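Fumarate lyase (Mesorhizobium sp., PDB 3C8T) belongs to the fumarate lyase superfamily of mainly helical enzymes that assemble from four chains. Local coordinates at residues A[107-112]-A[222-227]; A[182-187]-A[231-236]; A[101-106]-A[311-316]. All coordinates share one frame; numbering follows the deposited sequence.

Interaction 1 of 3, residues A[107-112]-A[222-227]; sequences IMDTAT and ITWHSA
D109 lays its carboxylate flat over one face of the W224 ring. The two side chains come from opposite directions, and their planes are only 2° apart. D109 OD2 sits toward the rim of the indole, 3.9 Å from W224 CZ3. The methylene follows the same face, with D109 CB 4.0 Å from W224 CH2. W224 holds its CG between the backbone N and the carbonyl carbon (chi1 51°). From there the far end of the indole reaches toward the helix. This is the close-packed part of the contact, and all of it is buried.

H225 adds a lighter touch. D109 OD2 lies in the plane of the imidazole at its edge, 4.0 Å from H225 CD2. The carboxylate and imidazole planes are 44° apart. H225 NE2 does not meet D109; it bonds to D106 OD1 one turn earlier. No hydrogen bond joins the two segments directly. R228, the last loop residue before helix 229-255, supplies the link: its NH1 forms a salt bridge with D109 OD2 and also bonds to W224 O. The indole nitrogen W224 NE1 is satisfied by V188 O.

The contact is loose toward the far end of the helical segment. T112 is partly exposed, and T112 CB comes no closer than 6.4 Å to W224 CH2. Its hydroxyl turns back on its own helix, where T112 OG1 donates to M108 O at 2.7 Å.

The site joins helix 104-140 to the loop that leads from helix 204-215 into helix 229-255. I107 and M108 pack on helix 80-91. T110, A111 and T112 lean on helix 23-43. M108 and D109 meet W318 of helix 315-344, while S226 packs on K247 of the second subunit.

Interaction 2 of 3, residues A[182-187]-A[231-236]; sequences SPRVLV and VAETVQ
R184 bends at its third torsion (chi3 -54°), which turns the edge of its guanidinium to E233. E233 holds its CG between the backbone N and the carbonyl carbon (chi1 79°) and is extended beyond it. The two side chains meet at about a right angle, yet their flat ends are nearly coplanar.

The result is a side-on salt bridge with two bonds. R184 NE donates to E233 OE1 at 2.9 Å, nearly straight at 166°. E233 OE1 accepts with its syn lone pair and lies in the guanidinium plane. R184 NH2 reaches E233 OE2 at 3.0 Å, a more bent bond tilted from both planes. Two bonds on one edge should fix how both groups are rotated.

The contact joins the end of helix 160-185 to the start of helix 229-255, two long helices of the bundle typical of the fumarate lyase superfamily. The pair also faces the second subunit. E180 of the second subunit forms a salt bridge with R184 NH1, and R177 of the same subunit with E233 OE1.

Next to the charges the contact turns partly apolar. T234 OG1 lies against the branch of V185, 3.6 Å from V185 CB. This hydroxyl bonds to A230 O within its own helix. V185 CG2 meets V231 CG2 at 4.4 Å. Just beyond, L186 leaves the helix as the centre of an inverse gamma turn. V231 packs further on M303 and V325, and V185 on L120.

Interaction 3 of 3, residues A[101-106]-A[311-316]; sequences GATTQD and FERATG
Q105 and R313 slide past each other in opposite directions, with the Q105 amide and the R313 guanidinium almost perpendicular, at 88°. R313 NE donates to Q105 OE1 in a short bond of 2.6 Å. The N-H points well at the oxygen (159°). The oxygen lies in the guanidinium plane, at its edge. The donor is tilted 21° out of the carbonyl plane of Q105. The R313 chain leaves its backbone with CG anti to N and then bends at chi3, which presents NE to the amide. R313 CD lies 3.3 Å from Q105 OE1. The other end of the amide is held too, since Q105 NE2 bonds to H225 O.

T103 and R313 reach toward each other from opposite directions. The methyl T103 CG2 is 3.6 Å from R313 NH2. The hydroxyl T103 OG1 lies over one face of the guanidinium, 4.2 Å from R313 NH1, too far for a bond. R313 NH1 finds its acceptor in A193 O.

T103 is the N-cap residue of helix 104-140. T103 N donates to D106 OD2 at 3.2 Å, from above the carboxylate plane. The side chain of D106 thus holds the backbone N of the N-cap residue, while the T103 side chain makes no capping bond. D106 is also gripped by the backbone N of S191 and of G192. R313 sits just before A314, the N-cap residue of helix 315-344, so the contact ties two helix starts together.

Active sites of this superfamily form where three subunits meet, and the surroundings are consistent with such a junction. E312 forms a salt bridge with K163 of the second subunit. T315 OG1 bonds to N282 of the third subunit.

Overall arrangement
Interactions 1 and 3 lie side by side, their centres about 8 Å apart, and both use the start of helix 104-140. H225 belongs to interaction 1 and is shared with interaction 3. Interaction 2 is farther along the bundle, nearer the centre of the chain, and its own centre is about 12 Å from that of interaction 1. W224 bridges these two by packing on V187 and V231. Interactions 1 and 2 are buried; interaction 3 is partly buried. Their chemistry differs. Interaction 1 lays a carboxylate over an indole face, interaction 2 pairs opposite charges beside valines, and interaction 3 relies on an amide-guanidinium bond. All three touch the second subunit.

Interaction 1 of 3, residues A[107-112]-A[222-227]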
loop_
_atom_site.group_PDB
_atom_site.type_symbol
_atom_site.label_atom_id
_atom_site.label_comp_id
_atom_site.label_asym_id
_atom_site.label_seq_id
_atom_site.Cartn_x
_atom_site.Cartn_y
_atom_site.Cartn_z
ATOM N N ILE A 107 3.733 -11.976 -27.819
ATOM C CA ILE A 107 4.060 -10.769 -28.569
ATOM C C ILE A 107 4.030 -9.553 -27.664
ATOM O O ILE A 107 4.934 -8.692 -27.757
ATOM C CB ILE A 107 3.125 -10.539 -29.792
ATOM C CG1 ILE A 107 3.014 -11.795 -30.676
ATOM C CG2 ILE A 107 3.627 -9.350 -30.630
ATOM C CD1 ILE A 107 4.347 -12.384 -31.212
ATOM N N MET A 108 3.016 -9.498 -26.785
ATOM C CA MET A 108 2.849 -8.380 -25.821
ATOM C C MET A 108 3.918 -8.345 -24.720
ATOM O O MET A 108 4.409 -7.264 -24.396
ATOM C CB MET A 108 1.447 -8.395 -25.213
ATOM C CG MET A 108 0.331 -8.123 -26.233
ATOM S SD MET A 108 -1.377 -8.053 -25.563
ATOM C CE MET A 108 -1.254 -6.436 -24.770
ATOM N N ASP A 109 4.306 -9.515 -24.189
ATOM C CA ASP A 109 5.400 -9.617 -23.222
ATOM C C ASP A 109 6.731 -9.224 -23.843
ATOM O O ASP A 109 7.518 -8.450 -23.279
ATOM C CB ASP A 109 5.541 -11.063 -22.727
ATOM C CG ASP A 109 4.701 -11.371 -21.471
ATOM O OD1 ASP A 109 4.010 -10.487 -20.948
ATOM O OD2 ASP A 109 4.756 -12.526 -20.996
ATOM N N THR A 110 6.982 -9.763 -25.023
ATOM C CA THR A 110 8.240 -9.490 -25.731
ATOM C C THR A 110 8.363 -8.050 -26.168
ATOM O O THR A 110 9.413 -7.448 -25.973
ATOM C CB THR A 110 8.445 -10.430 -26.937
ATOM O OG1 THR A 110 8.525 -11.789 -26.481
ATOM C CG2 THR A 110 9.757 -10.059 -27.656
ATOM N N ALA A 111 7.314 -7.478 -26.752
ATOM C CA ALA A 111 7.313 -6.031 -27.065
ATOM C C ALA A 111 7.509 -5.157 -25.833
ATOM O O ALA A 111 8.187 -4.130 -25.901
ATOM C CB ALA A 111 6.023 -5.625 -27.779
ATOM N N THR A 112 6.867 -5.545 -24.719
ATOM C CA THR A 112 7.087 -4.887 -23.414
ATOM C C THR A 112 8.542 -4.954 -23.009
ATOM O O THR A 112 9.112 -3.944 -22.580
ATOM C CB THR A 112 6.162 -5.459 -22.307
ATOM O OG1 THR A 112 4.805 -5.252 -22.707
ATOM C CG2 THR A 112 6.389 -4.799 -20.936
ATOM N N ILE A 222 12.381 -20.832 -18.591
ATOM C CA ILE A 222 11.086 -21.395 -18.961
ATOM C C ILE A 222 10.078 -20.223 -19.093
ATOM O O ILE A 222 10.302 -19.092 -18.575
ATOM C CB ILE A 222 10.609 -22.492 -17.918
ATOM C CG1 ILE A 222 9.411 -23.324 -18.428
ATOM C CG2 ILE A 222 10.324 -21.851 -16.524
ATOM C CD1 ILE A 222 9.202 -24.637 -17.638
ATOM N N THR A 223 8.991 -20.509 -19.805
ATOM C CA THR A 223 7.816 -19.664 -19.940
ATOM C C THR A 223 7.574 -18.807 -18.695
ATOM O O THR A 223 7.589 -19.306 -17.546
ATOM C CB THR A 223 6.585 -20.562 -20.190
ATOM O OG1 THR A 223 6.878 -21.448 -21.272
ATOM C CG2 THR A 223 5.309 -19.720 -20.512
ATOM N N TRP A 224 7.382 -17.508 -18.913
ATOM C CA TRP A 224 7.124 -16.628 -17.782
ATOM C C TRP A 224 5.788 -15.880 -17.924
ATOM O O TRP A 224 5.626 -14.811 -17.377
ATOM C CB TRP A 224 8.340 -15.707 -17.497
ATOM C CG TRP A 224 8.869 -14.944 -18.679
ATOM C CD1 TRP A 224 9.709 -15.407 -19.651
ATOM C CD2 TRP A 224 8.603 -13.553 -19.006
ATOM N NE1 TRP A 224 9.991 -14.392 -20.564
ATOM C CE2 TRP A 224 9.335 -13.247 -20.169
ATOM C CE3 TRP A 224 7.842 -12.537 -18.396
ATOM C CZ2 TRP A 224 9.307 -11.982 -20.757
ATOM C CZ3 TRP A 224 7.824 -11.256 -18.985
ATOM C CH2 TRP A 224 8.545 -11.000 -20.136
ATOM N N HIS A 225 4.843 -16.449 -18.681
ATOM C CA HIS A 225 3.492 -15.893 -18.811
ATOM C C HIS A 225 2.935 -15.636 -17.399
ATOM O O HIS A 225 2.255 -14.636 -17.175
ATOM C CB HIS A 225 2.562 -16.857 -19.553
ATOM C CG HIS A 225 2.833 -16.986 -21.025
ATOM N ND1 HIS A 225 2.538 -18.136 -21.735
ATOM C CD2 HIS A 225 3.354 -16.122 -21.921
ATOM C CE1 HIS A 225 2.877 -17.972 -22.998
ATOM N NE2 HIS A 225 3.362 -16.753 -23.140
ATOM N N SER A 226 3.234 -16.539 -16.463
ATOM C CA SER A 226 2.701 -16.455 -15.096
ATOM C C SER A 226 3.755 -16.400 -13.974
ATOM O O SER A 226 3.400 -16.471 -12.801
ATOM C CB SER A 226 1.734 -17.607 -14.850
ATOM O OG SER A 226 2.450 -18.818 -14.782
ATOM N N ALA A 227 5.025 -16.246 -14.345
ATOM C CA ALA A 227 6.160 -16.050 -13.408
ATOM C C ALA A 227 6.729 -14.636 -13.614
ATOM O O ALA A 227 7.649 -14.414 -14.429
ATOM C CB ALA A 227 7.266 -17.140 -13.647
#

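Interaction 2 of 3, residues A[182-187]-A[231-236]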
loop_
_atom_site.group_PDB
_atom_site.type_symbol
_atom_site.label_atom_id
_atom_site.label_comp_id
_atom_site.label_asym_id
_atom_site.label_seq_id
_atom_site.Cartn_x
_atom_site.Cartn_y
_atom_site.Cartn_z
ATOM N N SER A 182 18.953 -6.080 -15.108
ATOM C CA SER A 182 18.838 -6.122 -16.576
ATOM C C SER A 182 18.898 -7.526 -17.243
ATOM O O SER A 182 18.075 -7.795 -18.099
ATOM C CB SER A 182 19.870 -5.205 -17.248
ATOM O OG SER A 182 19.592 -3.828 -17.018
ATOM N N PRO A 183 19.879 -8.399 -16.893
ATOM C CA PRO A 183 19.811 -9.692 -17.579
ATOM C C PRO A 183 18.633 -10.541 -17.111
ATOM O O PRO A 183 18.323 -11.526 -17.776
ATOM C CB PRO A 183 21.125 -10.421 -17.160
ATOM C CG PRO A 183 21.994 -9.336 -16.516
ATOM C CD PRO A 183 21.023 -8.329 -15.965
ATOM N N ARG A 184 18.017 -10.233 -15.967
ATOM C CA ARG A 184 16.874 -11.057 -15.559
ATOM C C ARG A 184 15.595 -10.680 -16.340
ATOM O O ARG A 184 14.879 -11.566 -16.861
ATOM C CB ARG A 184 16.649 -11.125 -14.030
ATOM C CG ARG A 184 17.598 -12.163 -13.313
ATOM C CD ARG A 184 17.318 -12.227 -11.810
ATOM N NE ARG A 184 17.384 -10.889 -11.160
ATOM C CZ ARG A 184 18.429 -10.413 -10.480
ATOM N NH1 ARG A 184 19.544 -11.131 -10.343
ATOM N NH2 ARG A 184 18.375 -9.205 -9.935
ATOM N N VAL A 185 15.353 -9.375 -16.455
ATOM C CA VAL A 185 14.142 -8.905 -17.075
ATOM C C VAL A 185 14.252 -8.924 -18.604
ATOM O O VAL A 185 13.233 -9.081 -19.272
ATOM C CB VAL A 185 13.675 -7.501 -16.520
ATOM C CG1 VAL A 185 14.657 -6.396 -16.903
ATOM C CG2 VAL A 185 12.256 -7.151 -17.015
ATOM N N LEU A 186 15.462 -8.800 -19.161
ATOM C CA LEU A 186 15.565 -8.672 -20.636
ATOM C C LEU A 186 15.683 -10.022 -21.351
ATOM O O LEU A 186 16.731 -10.362 -21.924
ATOM C CB LEU A 186 16.650 -7.679 -21.060
ATOM C CG LEU A 186 16.472 -6.247 -20.505
ATOM C CD1 LEU A 186 17.708 -5.394 -20.834
ATOM C CD2 LEU A 186 15.195 -5.557 -21.026
ATOM N N VAL A 187 14.579 -10.760 -21.336
ATOM C CA VAL A 187 14.504 -12.073 -21.940
ATOM C C VAL A 187 13.269 -12.101 -22.790
ATOM O O VAL A 187 12.299 -11.393 -22.524
ATOM C CB VAL A 187 14.457 -13.265 -20.896
ATOM C CG1 VAL A 187 15.777 -13.432 -20.177
ATOM C CG2 VAL A 187 13.329 -13.120 -19.898
ATOM N N VAL A 231 9.800 -8.825 -13.873
ATOM C CA VAL A 231 9.123 -7.548 -14.127
ATOM C C VAL A 231 8.799 -6.800 -12.819
ATOM O O VAL A 231 9.003 -5.588 -12.725
ATOM C CB VAL A 231 7.816 -7.724 -14.961
ATOM C CG1 VAL A 231 7.147 -6.329 -15.208
ATOM C CG2 VAL A 231 8.104 -8.508 -16.297
ATOM N N ALA A 232 8.235 -7.501 -11.839
ATOM C CA ALA A 232 8.029 -6.924 -10.511
ATOM C C ALA A 232 9.295 -6.302 -9.891
ATOM O O ALA A 232 9.224 -5.188 -9.358
ATOM C CB ALA A 232 7.408 -7.956 -9.567
ATOM N N GLU A 233 10.459 -6.977 -10.018
ATOM C CA GLU A 233 11.684 -6.466 -9.407
ATOM C C GLU A 233 12.137 -5.198 -10.078
ATOM O O GLU A 233 12.727 -4.330 -9.432
ATOM C CB GLU A 233 12.826 -7.491 -9.346
ATOM C CG GLU A 233 13.561 -7.673 -10.616
ATOM C CD GLU A 233 14.716 -8.662 -10.463
ATOM O OE1 GLU A 233 14.845 -9.594 -11.324
ATOM O OE2 GLU A 233 15.479 -8.496 -9.475
ATOM N N THR A 234 11.799 -5.046 -11.353
ATOM C CA THR A 234 12.162 -3.825 -12.070
ATOM C C THR A 234 11.419 -2.622 -11.521
ATOM O O THR A 234 12.005 -1.560 -11.307
ATOM C CB THR A 234 11.906 -3.974 -13.576
ATOM O OG1 THR A 234 12.683 -5.066 -14.030
ATOM C CG2 THR A 234 12.337 -2.717 -14.345
ATOM N N VAL A 235 10.123 -2.776 -11.284
ATOM C CA VAL A 235 9.358 -1.645 -10.723
ATOM C C VAL A 235 9.694 -1.394 -9.233
ATOM O O VAL A 235 9.682 -0.252 -8.769
ATOM C CB VAL A 235 7.877 -1.889 -10.913
ATOM C CG1 VAL A 235 7.031 -0.723 -10.348
ATOM C CG2 VAL A 235 7.601 -2.133 -12.425
ATOM N N GLN A 236 9.957 -2.461 -8.488
ATOM C CA GLN A 236 10.446 -2.346 -7.125
ATOM C C GLN A 236 11.709 -1.507 -7.092
ATOM O O GLN A 236 11.835 -0.656 -6.221
ATOM C CB GLN A 236 10.709 -3.704 -6.485
ATOM C CG GLN A 236 9.473 -4.511 -6.095
ATOM C CD GLN A 236 9.815 -5.590 -5.036
ATOM O OE1 GLN A 236 9.242 -5.601 -3.940
ATOM N NE2 GLN A 236 10.781 -6.467 -5.349
#

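Interaction 3 of 3, residues A[101-106]-A[311-316]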
loop_
_atom_site.group_PDB
_atom_site.type_symbol
_atom_site.label_atom_id
_atom_site.label_comp_id
_atom_site.label_asym_id
_atom_site.label_seq_id
_atom_site.Cartn_x
_atom_site.Cartn_y
_atom_site.Cartn_z
ATOM N N GLY A 101 2.571 -20.247 -34.453
ATOM C CA GLY A 101 2.848 -20.897 -33.179
ATOM C C GLY A 101 2.867 -19.952 -31.984
ATOM O O GLY A 101 2.979 -20.414 -30.860
ATOM N N ALA A 102 2.746 -18.647 -32.244
ATOM C CA ALA A 102 2.658 -17.588 -31.232
ATOM C C ALA A 102 1.285 -17.469 -30.556
ATOM O O ALA A 102 0.268 -17.746 -31.173
ATOM C CB ALA A 102 3.027 -16.231 -31.869
ATOM N N THR A 103 1.277 -17.041 -29.289
ATOM C CA THR A 103 0.083 -16.530 -28.645
ATOM C C THR A 103 0.243 -14.996 -28.426
ATOM O O THR A 103 1.355 -14.427 -28.507
ATOM C CB THR A 103 -0.263 -17.279 -27.316
ATOM O OG1 THR A 103 -1.586 -16.906 -26.878
ATOM C CG2 THR A 103 0.726 -16.928 -26.179
ATOM N N THR A 104 -0.877 -14.337 -28.168
ATOM C CA THR A 104 -0.931 -12.905 -27.884
ATOM C C THR A 104 0.034 -12.429 -26.772
ATOM O O THR A 104 0.818 -11.486 -26.996
ATOM C CB THR A 104 -2.394 -12.492 -27.606
ATOM O OG1 THR A 104 -3.113 -12.637 -28.824
ATOM C CG2 THR A 104 -2.498 -11.035 -27.126
ATOM N N GLN A 105 0.010 -13.085 -25.606
ATOM C CA GLN A 105 0.954 -12.697 -24.525
ATOM C C GLN A 105 2.450 -12.838 -24.870
ATOM O O GLN A 105 3.322 -12.136 -24.285
ATOM C CB GLN A 105 0.648 -13.438 -23.222
ATOM C CG GLN A 105 1.176 -12.711 -21.998
ATOM C CD GLN A 105 1.019 -13.507 -20.709
ATOM O OE1 GLN A 105 0.446 -14.606 -20.706
ATOM N NE2 GLN A 105 1.535 -12.961 -19.611
ATOM N N ASP A 106 2.770 -13.726 -25.806
ATOM C CA ASP A 106 4.154 -13.808 -26.287
ATOM C C ASP A 106 4.569 -12.482 -26.918
ATOM O O ASP A 106 5.609 -11.937 -26.605
ATOM C CB ASP A 106 4.317 -14.906 -27.318
ATOM C CG ASP A 106 4.175 -16.271 -26.739
ATOM O OD1 ASP A 106 4.331 -16.447 -25.508
ATOM O OD2 ASP A 106 3.923 -17.193 -27.533
ATOM N N PHE A 311 -2.289 -20.058 -12.648
ATOM C CA PHE A 311 -2.155 -20.974 -13.783
ATOM C C PHE A 311 -1.304 -20.420 -14.916
ATOM O O PHE A 311 -0.228 -19.878 -14.649
ATOM C CB PHE A 311 -3.521 -21.515 -14.224
ATOM C CG PHE A 311 -4.217 -22.269 -13.127
ATOM C CD1 PHE A 311 -3.735 -23.522 -12.721
ATOM C CD2 PHE A 311 -5.293 -21.710 -12.451
ATOM C CE1 PHE A 311 -4.331 -24.207 -11.673
ATOM C CE2 PHE A 311 -5.925 -22.400 -11.396
ATOM C CZ PHE A 311 -5.420 -23.655 -10.996
ATOM N N GLU A 312 -1.772 -20.556 -16.156
ATOM C CA GLU A 312 -0.906 -20.374 -17.297
ATOM C C GLU A 312 -1.115 -18.975 -17.899
ATOM O O GLU A 312 -0.332 -18.523 -18.744
ATOM C CB GLU A 312 -1.074 -21.520 -18.308
ATOM C CG GLU A 312 -0.439 -22.874 -17.863
ATOM C CD GLU A 312 -0.957 -23.393 -16.495
ATOM O OE1 GLU A 312 -2.117 -23.903 -16.412
ATOM O OE2 GLU A 312 -0.210 -23.271 -15.499
ATOM N N ARG A 313 -2.114 -18.268 -17.385
ATOM C CA ARG A 313 -2.417 -16.857 -17.754
ATOM C C ARG A 313 -3.620 -16.483 -16.924
ATOM O O ARG A 313 -4.617 -17.237 -16.861
ATOM C CB ARG A 313 -2.794 -16.704 -19.242
ATOM C CG ARG A 313 -2.844 -15.229 -19.796
ATOM C CD ARG A 313 -2.774 -15.216 -21.365
ATOM N NE ARG A 313 -1.558 -15.913 -21.799
ATOM C CZ ARG A 313 -1.533 -17.056 -22.489
ATOM N NH1 ARG A 313 -2.661 -17.618 -22.928
ATOM N NH2 ARG A 313 -0.355 -17.624 -22.781
ATOM N N ALA A 314 -3.533 -15.328 -16.295
ATOM C CA ALA A 314 -4.668 -14.767 -15.565
ATOM C C ALA A 314 -4.781 -13.276 -15.940
ATOM O O ALA A 314 -3.847 -12.490 -15.749
ATOM C CB ALA A 314 -4.495 -14.968 -14.074
ATOM N N THR A 315 -5.922 -12.911 -16.508
ATOM C CA THR A 315 -6.106 -11.595 -17.111
ATOM C C THR A 315 -6.158 -10.463 -16.051
ATOM O O THR A 315 -5.552 -9.403 -16.231
ATOM C CB THR A 315 -7.335 -11.647 -18.006
ATOM O OG1 THR A 315 -8.363 -12.391 -17.318
ATOM C CG2 THR A 315 -6.988 -12.420 -19.286
ATOM N N GLY A 316 -6.815 -10.713 -14.928
ATOM C CA GLY A 316 -6.849 -9.740 -13.822
ATOM C C GLY A 316 -5.453 -9.299 -13.389
ATOM O O GLY A 316 -5.083 -8.125 -13.557
#